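Local coordinates for transmembrane oligosaccharyl transferase, putative (Archaeoglobus fulgidus, PDB 3VGP), which belongs to the AglB family of membrane-embedded oligosaccharyl transferases and is represented here by its globular C-terminal domain, a mixed alpha/beta fold, at residues R135-N140 with D155-E160; A66-A71 with R87-A92; W39-W44 with N56-G61; P31-M36 with K82-R87. The protein carries 1 engineered substitution. One frame throughout, in Å; residues are numbered along the deposited sequence.

After helix 6-20 the chain reaches strand 35-36, whose approach becomes one side of interaction 4. The loop that interaction 4 closes, from 31-36 to 82-87, is long enough to hold interaction 3 nested within it, where 39-44 meets the start of helix 58-69. Interaction 2 takes up the other end of that helix and joins it to strand 88-91; it crosses interaction 4 and shares Arg87 with it. Strands 35-36 and 88-91 pair in parallel, linking these two contacts. Interaction 1 opens only after the others have closed and brings helix 132-138 to strand 156-161, the antiparallel neighbour of 88-91. A salt bridge from Glu160 to Arg87 connects interactions 1 and 4.

Interaction 1. Residues R135-N140 with D155-E160; sequences RLHMEN and DVKIFE
The imidazole of His137 carries the aliphatic chain of Lys157 over one face, CE lying 4.0 Å from the centroid of the His137 ring, while the carbonyl oxygen of Asp155 meets the ring edge, 3.1 Å from His137 CE1. The Phe159 ring is approached in the same two ways. Leu136 CD2 sits almost squarely above one face, 3.9 Å from the ring centroid and 12° off its normal, and the backbone carbon of Asn140 lies at the edge. Phe159 CZ also comes within 3.2 Å of Leu136 O. The contact sets the C-terminal end of helix 132-138 against one face of the mixed sheet, on strand 156-161, where Lys157 and Phe159 both turn their CB toward the helix. Lys157 is extended beyond CG, long enough for NZ to reach two carbonyl oxygens at 2.7 Å each: His137 O and the side-chain Asn140 OD1, the latter on a lone pair. An ammonium group suits this place, since a helix-end carbonyl, His137 O, and the Asn140 amide oxygen would probably favour a positive charge. Asn140 follows the helix with a positive phi of 52°, a conformation asparagine tolerates well. His137 has CG anti to its backbone N, and both ring nitrogens are bonded outside the contact, ND1 to Thr91 OG1 on the adjoining strand and NE2 to Asp93 OD1, so the ring's rotation is fixed from two sides.

Interaction 2. Residues A66-A71 with R87-A92; sequences AKFFTA and RYVVTA
Val89 CG1 touches two neighbouring phenylalanine rings, 3.6 Å from Phe68 CE2 and 3.9 Å from Phe69 CE1. The valine reaches both rings tip to tip, and its second methyl, CG2, adds a contact of 3.8 Å with Phe68 CZ. The two rings leave the helix in different directions and differ also in their first torsion: Phe68 has CG anti to the backbone N (chi1 175°), Phe69 has it anti to the carbonyl carbon (chi1 -73°). Phe69 runs farther along the strand, with CE1 3.9 Å from Thr91 CG2 and its edge facing Val90 O, 3.6 Å from CZ. Threonine suits its position by being two-sided: the methyl serves the phenylalanine while OG1 pairs with His137. In the fold, the end of helix 58-69 lies here across strand 88-91, and Val90, its CB turned away, packs on helix 6-20. Where the helix runs out, Thr70 folds its hydroxyl back onto Ala66 O at 2.6 Å, an oxygen that also takes the Thr70 N-H. Branched and aromatic carbon surfaces thus make nearly the whole contact, which implies that burial and close fit, with little directional bonding, hold helix and strand together.

Interaction 3. Residues W39-W44 with N56-G61; sequences WDYGNW and NNFQAG
Asn56 begins the second segment by setting its carbonyl oxygen at the edge of the Trp44 indole, 3.5 Å from CZ2. Asn57 comes next as the N-cap of helix 58-69: its OD1 accepts from Ala60 N at 2.9 Å with a fairly straight N-H...O angle of 157°, a task for which a short amide side chain is well made. Phe58, the first helical residue, carries most of the contact and joins an aromatic cluster with Tyr41 and Trp44. Its CB stands 3.6 Å from the centroid of the Trp44 six-membered ring, nearly on the normal, and its ring turns an edge to the five-membered ring, the centroids 5.2 Å apart and the planes at 62°. Tyr41 in turn points its own edge, through CD2, at a face of Phe58, in a T-shaped pair with planes at 80°. The far tip of the phenylalanine, CZ, lies 3.6 Å from Trp39 O. On the side turned from Phe58, Asp40 caps the short helix 41-44 through a weak bond from Gly42 N to OD1, which is also bonded to Gly1 N. Trp39 to Gly42 belong to the WWDYG sequence signature of this family. Trp44 NE1 bonds to Ala55 O, which ties the indole to the residues just before helix 58-69, and the cluster joins the start of that helix to helix 41-44, which follows strand 35-36, at the domain surface.

Interaction 4. Residues P31-M36 with K82-R87; sequences PEYSVM and KKRGVR
A salt bridge joins Arg84 NH1 to the Glu32 carboxylate: NH1 lies 3.0 Å from OE2, which uses its syn lone pair at an N-H...O angle of 154°, and bonds more weakly to OE1. The carboxylate and guanidinium planes are 79° apart, so one nitrogen serves both oxygens, while Arg84 NE has a second acid, Asp64, which also holds Tyr33 OH. Along the backbone, Arg87 N donates to Ser34 O at 2.9 Å, and Tyr33 N makes a weak bond to Arg84 O. Water 1 bridges Glu32 N and Lys83 O. Helix 74-84 ends in a Schellman motif at Gly85, whose positive phi suits glycine; Pro31 presses close, its CB 3.1 Å from Gly85 O, leaving no room for a CB on Gly85. The chain then enters strand 88-91, parallel to strand 35-36, so the contact lies at the return of a beta-alpha-beta crossover. Beyond the turn the packing is apolar. Val86 divides its methyls, CG2 3.7 Å from Tyr33 CE2 and CG1 4.0 Å from CB of selenomethionine Met36. Arg84 lays its CB over a face of the Tyr33 ring, 4.2 Å from the centroid; the bend at chi2 then carries CD past CE1.

Interaction 1. Residues R135-N140 with D155-E160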
# COMPACT_ATOMS: atom_id res chain seq x y z
N ARG A 135 1.27 3.25 11.70
CA ARG A 135 0.81 2.13 12.50
C ARG A 135 1.05 0.78 11.83
O ARG A 135 1.14 -0.24 12.50
CB ARG A 135 -0.66 2.30 12.87
CG ARG A 135 -0.84 3.12 14.14
CD ARG A 135 -2.25 3.64 14.27
NE ARG A 135 -2.46 4.80 13.41
CZ ARG A 135 -3.65 5.36 13.19
NH1 ARG A 135 -4.74 4.85 13.76
NH2 ARG A 135 -3.74 6.42 12.41
N LEU A 136 1.15 0.79 10.50
CA LEU A 136 1.43 -0.45 9.79
C LEU A 136 2.92 -0.74 9.83
O LEU A 136 3.38 -1.68 10.49
CB LEU A 136 0.98 -0.35 8.32
CG LEU A 136 -0.52 -0.39 8.02
CD1 LEU A 136 -0.79 0.03 6.59
CD2 LEU A 136 -1.03 -1.80 8.26
N HIS A 137 3.70 0.09 9.14
CA HIS A 137 5.13 -0.12 9.03
C HIS A 137 5.98 0.07 10.29
O HIS A 137 6.90 -0.71 10.53
CB HIS A 137 5.69 0.78 7.92
CG HIS A 137 6.98 0.29 7.35
ND1 HIS A 137 7.05 -0.74 6.44
CD2 HIS A 137 8.26 0.69 7.56
CE1 HIS A 137 8.31 -0.96 6.12
NE2 HIS A 137 9.06 -0.11 6.78
N MSE A 138 5.71 1.11 11.06
CA MSE A 138 6.50 1.38 12.26
C MSE A 138 6.12 0.51 13.46
O MSE A 138 6.97 0.23 14.31
CB MSE A 138 6.39 2.85 12.68
CG MSE A 138 6.61 3.86 11.58
SE MSE A 138 8.08 3.50 10.40
CE MSE A 138 7.06 3.44 8.80
N GLU A 139 4.87 0.07 13.53
CA GLU A 139 4.41 -0.74 14.66
C GLU A 139 3.95 -2.14 14.27
O GLU A 139 3.38 -2.84 15.09
CB GLU A 139 3.27 -0.04 15.39
CG GLU A 139 3.54 1.38 15.80
CD GLU A 139 2.46 1.95 16.69
OE1 GLU A 139 1.27 1.63 16.47
OE2 GLU A 139 2.79 2.73 17.62
N ASN A 140 4.19 -2.53 13.02
CA ASN A 140 3.78 -3.85 12.52
C ASN A 140 2.31 -4.16 12.78
O ASN A 140 1.94 -5.31 13.02
CB ASN A 140 4.67 -4.95 13.12
CG ASN A 140 6.07 -4.96 12.54
OD1 ASN A 140 6.29 -4.51 11.42
ND2 ASN A 140 7.02 -5.48 13.30
N ASP A 155 12.77 -5.07 3.96
CA ASP A 155 11.94 -4.11 4.67
C ASP A 155 10.56 -4.00 4.03
O ASP A 155 9.77 -3.14 4.39
CB ASP A 155 12.60 -2.73 4.74
CG ASP A 155 12.97 -2.19 3.37
OD1 ASP A 155 13.96 -2.68 2.79
OD2 ASP A 155 12.27 -1.28 2.88
N VAL A 156 10.30 -4.88 3.07
CA VAL A 156 9.00 -4.90 2.40
C VAL A 156 8.10 -5.73 3.32
O VAL A 156 8.38 -6.90 3.58
CB VAL A 156 9.07 -5.58 1.02
CG1 VAL A 156 7.70 -5.55 0.34
CG2 VAL A 156 10.09 -4.87 0.14
N LYS A 157 7.02 -5.12 3.81
CA LYS A 157 6.11 -5.82 4.72
C LYS A 157 4.75 -6.06 4.07
O LYS A 157 4.18 -5.16 3.48
CB LYS A 157 5.92 -5.01 6.01
CG LYS A 157 7.21 -4.74 6.77
CD LYS A 157 6.95 -4.01 8.07
CE LYS A 157 8.27 -3.70 8.79
NZ LYS A 157 8.07 -3.05 10.10
N ILE A 158 4.26 -7.29 4.19
CA ILE A 158 2.97 -7.66 3.62
C ILE A 158 1.95 -7.83 4.75
O ILE A 158 2.15 -8.64 5.65
CB ILE A 158 3.05 -8.97 2.81
CG1 ILE A 158 4.03 -8.79 1.64
CG2 ILE A 158 1.67 -9.35 2.27
CD1 ILE A 158 4.24 -10.04 0.82
N PHE A 159 0.87 -7.06 4.68
CA PHE A 159 -0.19 -7.11 5.68
C PHE A 159 -1.43 -7.70 5.04
O PHE A 159 -1.76 -7.39 3.90
CB PHE A 159 -0.51 -5.70 6.18
CG PHE A 159 0.63 -5.04 6.91
CD1 PHE A 159 0.76 -5.17 8.29
CD2 PHE A 159 1.58 -4.30 6.21
CE1 PHE A 159 1.81 -4.56 8.96
CE2 PHE A 159 2.64 -3.69 6.88
CZ PHE A 159 2.75 -3.82 8.25
N GLU A 160 -2.13 -8.56 5.78
CA GLU A 160 -3.36 -9.13 5.26
C GLU A 160 -4.52 -8.40 5.91
O GLU A 160 -4.49 -8.09 7.10
CB GLU A 160 -3.43 -10.63 5.57
CG GLU A 160 -4.68 -11.31 5.02
CD GLU A 160 -4.58 -12.83 5.07
OE1 GLU A 160 -4.14 -13.37 6.10
OE2 GLU A 160 -4.96 -13.49 4.07

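Interaction 2. Residues A66-A71 with R87-A92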
# COMPACT_ATOMS: atom_id res chain seq x y z
N ALA A 66 -2.76 6.33 -1.72
CA ALA A 66 -2.40 7.56 -1.01
C ALA A 66 -3.44 7.90 0.06
O ALA A 66 -3.08 8.24 1.19
CB ALA A 66 -2.25 8.71 -2.01
N LYS A 67 -4.72 7.80 -0.28
CA LYS A 67 -5.77 8.10 0.69
C LYS A 67 -5.71 7.11 1.85
O LYS A 67 -5.94 7.46 3.00
CB LYS A 67 -7.14 8.02 0.02
CG LYS A 67 -7.43 9.13 -0.98
CD LYS A 67 -7.62 10.48 -0.31
CE LYS A 67 -8.07 11.53 -1.32
NZ LYS A 67 -8.25 12.88 -0.70
N PHE A 68 -5.40 5.86 1.52
CA PHE A 68 -5.31 4.81 2.52
C PHE A 68 -4.13 5.04 3.46
O PHE A 68 -4.29 5.05 4.68
CB PHE A 68 -5.16 3.45 1.82
CG PHE A 68 -4.93 2.30 2.75
CD1 PHE A 68 -5.99 1.54 3.23
CD2 PHE A 68 -3.64 1.96 3.15
CE1 PHE A 68 -5.78 0.48 4.09
CE2 PHE A 68 -3.42 0.90 4.02
CZ PHE A 68 -4.49 0.15 4.49
N PHE A 69 -2.95 5.24 2.88
CA PHE A 69 -1.75 5.43 3.68
C PHE A 69 -1.77 6.70 4.53
O PHE A 69 -1.29 6.68 5.67
CB PHE A 69 -0.50 5.42 2.79
CG PHE A 69 -0.14 4.04 2.28
CD1 PHE A 69 -0.17 2.93 3.14
CD2 PHE A 69 0.26 3.85 0.96
CE1 PHE A 69 0.18 1.66 2.68
CE2 PHE A 69 0.62 2.58 0.49
CZ PHE A 69 0.58 1.48 1.35
N THR A 70 -2.34 7.78 4.01
CA THR A 70 -2.39 9.04 4.75
C THR A 70 -3.56 9.17 5.72
O THR A 70 -3.68 10.17 6.43
CB THR A 70 -2.38 10.26 3.80
OG1 THR A 70 -3.50 10.18 2.90
CG2 THR A 70 -1.11 10.28 2.99
N ALA A 71 -4.43 8.16 5.76
CA ALA A 71 -5.58 8.20 6.67
C ALA A 71 -5.09 8.29 8.11
O ALA A 71 -4.09 7.67 8.47
CB ALA A 71 -6.45 6.97 6.48
N ARG A 87 -6.85 -7.80 -0.45
CA ARG A 87 -6.49 -8.82 0.53
C ARG A 87 -5.17 -8.46 1.18
O ARG A 87 -4.97 -8.69 2.38
CB ARG A 87 -6.35 -10.19 -0.13
CG ARG A 87 -5.86 -11.26 0.84
CD ARG A 87 -5.80 -12.63 0.19
NE ARG A 87 -5.36 -13.64 1.15
CZ ARG A 87 -5.16 -14.92 0.84
NH1 ARG A 87 -4.75 -15.77 1.78
NH2 ARG A 87 -5.37 -15.35 -0.40
N TYR A 88 -4.27 -7.88 0.39
CA TYR A 88 -2.95 -7.49 0.89
C TYR A 88 -2.62 -6.02 0.72
O TYR A 88 -2.95 -5.40 -0.29
CB TYR A 88 -1.86 -8.30 0.19
CG TYR A 88 -1.93 -9.79 0.42
CD1 TYR A 88 -1.81 -10.32 1.71
CD2 TYR A 88 -2.10 -10.67 -0.64
CE1 TYR A 88 -1.86 -11.70 1.92
CE2 TYR A 88 -2.16 -12.05 -0.44
CZ TYR A 88 -2.03 -12.55 0.85
OH TYR A 88 -2.08 -13.91 1.07
N VAL A 89 -1.94 -5.48 1.73
CA VAL A 89 -1.46 -4.11 1.72
C VAL A 89 0.04 -4.27 1.94
O VAL A 89 0.47 -4.99 2.84
CB VAL A 89 -2.06 -3.28 2.88
CG1 VAL A 89 -1.40 -1.91 2.91
CG2 VAL A 89 -3.56 -3.11 2.68
N VAL A 90 0.84 -3.59 1.12
CA VAL A 90 2.29 -3.73 1.23
C VAL A 90 2.99 -2.41 1.50
O VAL A 90 2.69 -1.40 0.85
CB VAL A 90 2.87 -4.34 -0.07
CG1 VAL A 90 4.35 -4.67 0.13
CG2 VAL A 90 2.09 -5.58 -0.46
N THR A 91 3.91 -2.42 2.45
CA THR A 91 4.67 -1.22 2.80
C THR A 91 6.17 -1.51 2.65
O THR A 91 6.57 -2.65 2.41
CB THR A 91 4.39 -0.76 4.26
OG1 THR A 91 4.85 -1.75 5.19
CG2 THR A 91 2.89 -0.54 4.46
N ALA A 92 6.99 -0.47 2.78
CA ALA A 92 8.44 -0.60 2.68
C ALA A 92 9.04 0.67 3.25
O ALA A 92 8.36 1.69 3.35
CB ALA A 92 8.86 -0.78 1.22

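Interaction 3. Residues W39-W44 with N56-G61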
# COMPACT_ATOMS: atom_id res chain seq x y z
N TRP A 39 2.78 2.13 -6.31
CA TRP A 39 3.45 1.77 -7.54
C TRP A 39 4.06 2.90 -8.35
O TRP A 39 3.60 4.03 -8.31
CB TRP A 39 2.48 1.05 -8.48
CG TRP A 39 2.08 -0.31 -8.06
CD1 TRP A 39 1.00 -0.65 -7.28
CD2 TRP A 39 2.73 -1.54 -8.40
NE1 TRP A 39 0.95 -2.01 -7.12
CE2 TRP A 39 2.00 -2.58 -7.80
CE3 TRP A 39 3.87 -1.85 -9.16
CZ2 TRP A 39 2.36 -3.93 -7.93
CZ3 TRP A 39 4.23 -3.19 -9.29
CH2 TRP A 39 3.48 -4.21 -8.68
N ASP A 40 5.11 2.53 -9.08
CA ASP A 40 5.76 3.42 -10.02
C ASP A 40 5.15 2.88 -11.30
O ASP A 40 5.07 1.67 -11.49
CB ASP A 40 7.28 3.20 -10.03
CG ASP A 40 7.94 3.79 -11.26
OD1 ASP A 40 7.78 3.21 -12.36
OD2 ASP A 40 8.61 4.84 -11.14
N TYR A 41 4.69 3.77 -12.17
CA TYR A 41 4.06 3.35 -13.41
C TYR A 41 4.84 2.29 -14.18
O TYR A 41 4.27 1.29 -14.63
CB TYR A 41 3.81 4.56 -14.31
CG TYR A 41 3.05 4.23 -15.56
CD1 TYR A 41 3.72 3.83 -16.72
CD2 TYR A 41 1.66 4.28 -15.59
CE1 TYR A 41 3.02 3.49 -17.88
CE2 TYR A 41 0.95 3.94 -16.74
CZ TYR A 41 1.64 3.55 -17.87
OH TYR A 41 0.94 3.22 -19.01
N GLY A 42 6.14 2.49 -14.32
CA GLY A 42 6.97 1.54 -15.05
C GLY A 42 6.91 0.12 -14.54
O GLY A 42 7.02 -0.83 -15.31
N ASN A 43 6.74 -0.04 -13.23
CA ASN A 43 6.66 -1.35 -12.61
C ASN A 43 5.24 -1.91 -12.73
O ASN A 43 5.04 -3.06 -13.11
CB ASN A 43 7.04 -1.24 -11.12
CG ASN A 43 8.43 -0.65 -10.91
OD1 ASN A 43 8.76 -0.21 -9.80
ND2 ASN A 43 9.25 -0.66 -11.95
N TRP A 44 4.27 -1.06 -12.42
CA TRP A 44 2.85 -1.40 -12.46
C TRP A 44 2.40 -1.98 -13.81
O TRP A 44 1.63 -2.94 -13.86
CB TRP A 44 2.02 -0.14 -12.14
CG TRP A 44 0.53 -0.27 -12.31
CD1 TRP A 44 -0.37 -0.79 -11.42
CD2 TRP A 44 -0.22 0.13 -13.46
NE1 TRP A 44 -1.64 -0.73 -11.95
CE2 TRP A 44 -1.58 -0.17 -13.20
CE3 TRP A 44 0.11 0.71 -14.69
CZ2 TRP A 44 -2.60 0.09 -14.12
CZ3 TRP A 44 -0.90 0.97 -15.61
CH2 TRP A 44 -2.24 0.66 -15.32
N ASN A 56 -6.73 -1.72 -12.13
CA ASN A 56 -6.83 -1.66 -13.58
C ASN A 56 -6.41 -0.30 -14.12
O ASN A 56 -5.89 -0.20 -15.24
CB ASN A 56 -8.27 -1.93 -14.03
CG ASN A 56 -8.63 -3.40 -13.99
OD1 ASN A 56 -9.81 -3.75 -14.07
ND2 ASN A 56 -7.62 -4.26 -13.90
N ASN A 57 -6.66 0.74 -13.34
CA ASN A 57 -6.32 2.11 -13.72
C ASN A 57 -5.23 2.61 -12.78
O ASN A 57 -5.43 2.66 -11.57
CB ASN A 57 -7.58 2.99 -13.62
CG ASN A 57 -7.33 4.43 -14.03
OD1 ASN A 57 -6.94 5.26 -13.21
ND2 ASN A 57 -7.56 4.73 -15.31
N PHE A 58 -4.08 2.96 -13.34
CA PHE A 58 -2.95 3.41 -12.54
C PHE A 58 -3.24 4.56 -11.59
O PHE A 58 -2.95 4.46 -10.40
CB PHE A 58 -1.77 3.82 -13.43
CG PHE A 58 -0.57 4.26 -12.65
CD1 PHE A 58 0.20 3.33 -11.96
CD2 PHE A 58 -0.24 5.60 -12.54
CE1 PHE A 58 1.28 3.73 -11.17
CE2 PHE A 58 0.83 6.02 -11.76
CZ PHE A 58 1.59 5.08 -11.08
N GLN A 59 -3.81 5.65 -12.11
CA GLN A 59 -4.12 6.81 -11.30
C GLN A 59 -5.09 6.52 -10.15
O GLN A 59 -4.91 7.01 -9.03
CB GLN A 59 -4.69 7.93 -12.18
CG GLN A 59 -4.83 9.27 -11.46
CD GLN A 59 -3.51 9.76 -10.89
OE1 GLN A 59 -2.52 9.88 -11.60
NE2 GLN A 59 -3.50 10.04 -9.59
N ALA A 60 -6.12 5.73 -10.44
CA ALA A 60 -7.10 5.38 -9.42
C ALA A 60 -6.42 4.58 -8.31
O ALA A 60 -6.69 4.78 -7.13
CB ALA A 60 -8.25 4.57 -10.04
N GLY A 61 -5.54 3.67 -8.71
CA GLY A 61 -4.82 2.86 -7.74
C GLY A 61 -3.91 3.71 -6.87
O GLY A 61 -3.76 3.45 -5.68

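Interaction 4. Residues P31-M36 with K82-R87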
# COMPACT_ATOMS: atom_id res chain seq x y z
N PRO A 31 -12.62 -9.39 -6.26
CA PRO A 31 -12.32 -8.02 -5.83
C PRO A 31 -11.87 -7.13 -6.99
O PRO A 31 -11.38 -7.64 -8.00
CB PRO A 31 -11.20 -8.22 -4.81
CG PRO A 31 -11.50 -9.56 -4.23
CD PRO A 31 -11.85 -10.36 -5.47
N GLU A 32 -12.03 -5.82 -6.85
CA GLU A 32 -11.59 -4.90 -7.90
C GLU A 32 -10.12 -5.20 -8.14
O GLU A 32 -9.66 -5.25 -9.28
CB GLU A 32 -11.79 -3.45 -7.47
CG GLU A 32 -13.25 -3.05 -7.32
CD GLU A 32 -13.44 -1.55 -7.31
OE1 GLU A 32 -13.01 -0.89 -8.27
OE2 GLU A 32 -14.03 -1.03 -6.34
N TYR A 33 -9.38 -5.39 -7.05
CA TYR A 33 -7.98 -5.78 -7.12
C TYR A 33 -7.56 -6.33 -5.76
O TYR A 33 -8.16 -6.00 -4.73
CB TYR A 33 -7.05 -4.66 -7.61
CG TYR A 33 -7.02 -3.37 -6.83
CD1 TYR A 33 -7.92 -2.34 -7.09
CD2 TYR A 33 -6.02 -3.15 -5.87
CE1 TYR A 33 -7.83 -1.12 -6.43
CE2 TYR A 33 -5.93 -1.93 -5.20
CZ TYR A 33 -6.83 -0.92 -5.48
OH TYR A 33 -6.74 0.28 -4.82
N SER A 34 -6.53 -7.17 -5.76
CA SER A 34 -6.08 -7.84 -4.55
C SER A 34 -4.96 -7.21 -3.73
O SER A 34 -4.90 -7.41 -2.52
CB SER A 34 -5.65 -9.27 -4.90
OG SER A 34 -6.72 -9.99 -5.46
N VAL A 35 -4.08 -6.48 -4.39
CA VAL A 35 -2.95 -5.89 -3.70
C VAL A 35 -2.92 -4.37 -3.75
O VAL A 35 -3.05 -3.77 -4.81
CB VAL A 35 -1.62 -6.42 -4.29
CG1 VAL A 35 -0.43 -5.81 -3.55
CG2 VAL A 35 -1.60 -7.94 -4.23
N MSE A 36 -2.78 -3.76 -2.58
CA MSE A 36 -2.68 -2.31 -2.50
C MSE A 36 -1.26 -1.93 -2.14
O MSE A 36 -0.77 -2.28 -1.06
CB MSE A 36 -3.62 -1.73 -1.46
CG MSE A 36 -3.41 -0.25 -1.29
SE MSE A 36 -4.61 0.47 -0.02
CE MSE A 36 -6.16 0.57 -1.12
N LYS A 82 -11.81 -2.22 1.96
CA LYS A 82 -13.02 -3.04 1.81
C LYS A 82 -13.68 -2.78 0.47
O LYS A 82 -14.10 -3.72 -0.22
CB LYS A 82 -14.01 -2.74 2.94
CG LYS A 82 -13.53 -3.12 4.33
CD LYS A 82 -13.23 -4.61 4.46
CE LYS A 82 -12.88 -4.96 5.90
NZ LYS A 82 -12.46 -6.38 6.05
N LYS A 83 -13.76 -1.51 0.09
CA LYS A 83 -14.38 -1.12 -1.17
C LYS A 83 -13.74 -1.83 -2.36
O LYS A 83 -14.44 -2.32 -3.24
CB LYS A 83 -14.27 0.40 -1.35
CG LYS A 83 -14.90 0.92 -2.64
CD LYS A 83 -14.72 2.42 -2.76
CE LYS A 83 -15.33 3.15 -1.57
NZ LYS A 83 -15.18 4.63 -1.68
N ARG A 84 -12.41 -1.89 -2.37
CA ARG A 84 -11.71 -2.53 -3.48
C ARG A 84 -11.54 -4.03 -3.32
O ARG A 84 -11.12 -4.71 -4.26
CB ARG A 84 -10.33 -1.89 -3.67
CG ARG A 84 -10.34 -0.39 -3.85
CD ARG A 84 -11.17 0.05 -5.05
NE ARG A 84 -11.07 1.50 -5.21
CZ ARG A 84 -11.86 2.23 -6.00
NH1 ARG A 84 -12.82 1.65 -6.71
NH2 ARG A 84 -11.69 3.54 -6.06
N GLY A 85 -11.87 -4.56 -2.14
CA GLY A 85 -11.74 -5.99 -1.91
C GLY A 85 -10.30 -6.47 -1.78
O GLY A 85 -10.00 -7.65 -1.97
N VAL A 86 -9.41 -5.54 -1.45
CA VAL A 86 -8.00 -5.83 -1.28
C VAL A 86 -7.75 -6.85 -0.18
O VAL A 86 -8.36 -6.80 0.88
CB VAL A 86 -7.22 -4.53 -0.95
CG1 VAL A 86 -5.86 -4.86 -0.35
CG2 VAL A 86 -7.05 -3.70 -2.21
N ARG A 87 -6.85 -7.80 -0.45
CA ARG A 87 -6.49 -8.82 0.53
C ARG A 87 -5.17 -8.46 1.18
O ARG A 87 -4.97 -8.69 2.38
CB ARG A 87 -6.35 -10.19 -0.13
CG ARG A 87 -5.86 -11.26 0.84
CD ARG A 87 -5.80 -12.63 0.19
NE ARG A 87 -5.36 -13.64 1.15
CZ ARG A 87 -5.16 -14.92 0.84
NH1 ARG A 87 -4.75 -15.77 1.78
NH2 ARG A 87 -5.37 -15.35 -0.40
O HOH W 1 -14.15 -5.03 -4.68